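Local coordinates for Lin1944 protein (Listeria innocua, PDB 3D7L) that probably acts as an oxidoreductase of the short-chain dehydrogenase/reductase family, although its substrate and reaction are not established, at residues S87-G92 with A129-A134. Numbering follows the deposited sequence.
Sequences SSKLGG and AMANGA
K89 lies over the methyl of A131 and reaches on to the amide of N132. From the start of its side chain, K89 CB sits 4.0 Å from A131 CB, and K89 CG, anti to the backbone N, comes closer, at 3.7 Å from A131 CB. The side chain bends at chi2, placing CD, and again at chi4 (-69°), which places NZ beside N132 OD1. CE passes N132 OD1, and K89 NZ donates to N132 OD1 at 2.8 Å, meeting a lone pair in the carbonyl plane with a C=O...N angle of 143°. K89 NZ also hydrogen-bonds T114 O, while N132 ND2 reaches G115 O, just beyond strand 108-113, through a weak bond. In this Rossmann-type SDR fold, with its seven-stranded parallel sheet, helices 79-100 and 126-142 pack side by side; within them, the axes of 87-92 and 129-134 approach to 8.4 Å and run nearly parallel, at 15°. L90, the next residue, turns to the apolar side of the contact. Its CB faces A131 CB, and L90 CD1 touches A134 CB at 3.7 Å. The bent end of selenomethionine M130 brings M130 CE to 3.9 Å from L90 CD1, the two side chains crossing at about a right angle. L90 and A134 each pack against the same residue of the second subunit, and M130 against I94 of that subunit, consistent with the four-helix bundle of αE and αF in classical SDR dimers.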
loop_
_atom_site.group_PDB
_atom_site.type_symbol
_atom_site.label_atom_id
_atom_site.label_comp_id
_atom_site.label_asym_id
_atom_site.label_seq_id
_atom_site.Cartn_x
_atom_site.Cartn_y
_atom_site.Cartn_z
ATOM N N SER D 87 1.316 -6.775 -8.792
ATOM C CA SER D 87 0.823 -6.560 -10.161
ATOM C C SER D 87 -0.695 -6.593 -10.278
ATOM O O SER D 87 -1.242 -6.072 -11.248
ATOM C CB SER D 87 1.468 -7.535 -11.176
ATOM O OG SER D 87 0.893 -8.824 -11.052
ATOM N N SER D 88 -1.375 -7.182 -9.289
ATOM C CA SER D 88 -2.816 -7.456 -9.409
ATOM C C SER D 88 -3.729 -6.639 -8.466
ATOM O O SER D 88 -4.192 -5.568 -8.851
ATOM C CB SER D 88 -3.091 -8.959 -9.299
ATOM O OG SER D 88 -4.453 -9.244 -9.606
ATOM N N LYS D 89 -3.981 -7.127 -7.248
ATOM C CA LYS D 89 -4.836 -6.406 -6.313
ATOM C C LYS D 89 -4.314 -4.994 -6.078
ATOM O O LYS D 89 -5.111 -4.068 -5.944
ATOM C CB LYS D 89 -4.976 -7.155 -4.976
ATOM C CG LYS D 89 -5.861 -6.470 -3.914
ATOM C CD LYS D 89 -7.335 -6.599 -4.250
ATOM C CE LYS D 89 -8.238 -6.003 -3.180
ATOM N NZ LYS D 89 -8.210 -6.794 -1.939
ATOM N N LEU D 90 -2.992 -4.837 -6.015
ATOM C CA LEU D 90 -2.376 -3.524 -5.777
ATOM C C LEU D 90 -2.269 -2.707 -7.072
ATOM O O LEU D 90 -3.028 -1.762 -7.285
ATOM C CB LEU D 90 -1.000 -3.661 -5.110
ATOM C CG LEU D 90 -0.371 -2.388 -4.498
ATOM C CD1 LEU D 90 0.672 -2.778 -3.436
ATOM C CD2 LEU D 90 0.236 -1.456 -5.538
ATOM N N GLY D 91 -1.333 -3.108 -7.934
ATOM C CA GLY D 91 -0.944 -2.336 -9.113
ATOM C C GLY D 91 -1.992 -2.388 -10.191
ATOM O O GLY D 91 -2.144 -1.434 -10.921
ATOM N N GLY D 92 -2.692 -3.519 -10.301
ATOM C CA GLY D 92 -3.765 -3.689 -11.255
ATOM C C GLY D 92 -4.901 -2.726 -10.996
ATOM O O GLY D 92 -5.324 -2.030 -11.922
ATOM N N ALA D 129 -2.925 -7.540 3.013
ATOM C CA ALA D 129 -2.889 -6.355 3.876
ATOM C C ALA D 129 -2.161 -5.170 3.196
ATOM O O ALA D 129 -2.711 -4.072 3.084
ATOM C CB ALA D 129 -2.206 -6.698 5.220
HETATM N N MSE D 130 -0.927 -5.416 2.743
HETATM C CA MSE D 130 -0.165 -4.464 1.904
HETATM C C MSE D 130 -0.978 -3.848 0.764
HETATM O O MSE D 130 -1.061 -2.621 0.641
HETATM C CB MSE D 130 1.073 -5.173 1.323
HETATM C CG MSE D 130 2.025 -4.287 0.492
HETATM SE SE MSE D 130 3.216 -5.362 -0.675
HETATM C CE MSE D 130 1.910 -6.161 -1.847
ATOM N N ALA D 131 -1.551 -4.714 -0.079
ATOM C CA ALA D 131 -2.351 -4.287 -1.221
ATOM C C ALA D 131 -3.494 -3.406 -0.746
ATOM O O ALA D 131 -3.727 -2.339 -1.307
ATOM C CB ALA D 131 -2.913 -5.491 -1.980
ATOM N N ASN D 132 -4.220 -3.856 0.278
ATOM C CA ASN D 132 -5.365 -3.083 0.798
ATOM C C ASN D 132 -4.986 -1.705 1.349
ATOM O O ASN D 132 -5.673 -0.706 1.088
ATOM C CB ASN D 132 -6.152 -3.873 1.850
ATOM C CG ASN D 132 -6.773 -5.123 1.289
ATOM O OD1 ASN D 132 -6.854 -5.297 0.060
ATOM N ND2 ASN D 132 -7.156 -6.040 2.172
ATOM N N GLY D 133 -3.906 -1.661 2.122
ATOM C CA GLY D 133 -3.390 -0.403 2.643
ATOM C C GLY D 133 -2.956 0.535 1.524
ATOM O O GLY D 133 -3.240 1.739 1.559
ATOM N N ALA D 134 -2.294 -0.029 0.522
ATOM C CA ALA D 134 -1.792 0.731 -0.603
ATOM C C ALA D 134 -2.945 1.389 -1.367
ATOM O O ALA D 134 -2.898 2.574 -1.697
ATOM C CB ALA D 134 -1.021 -0.169 -1.519
#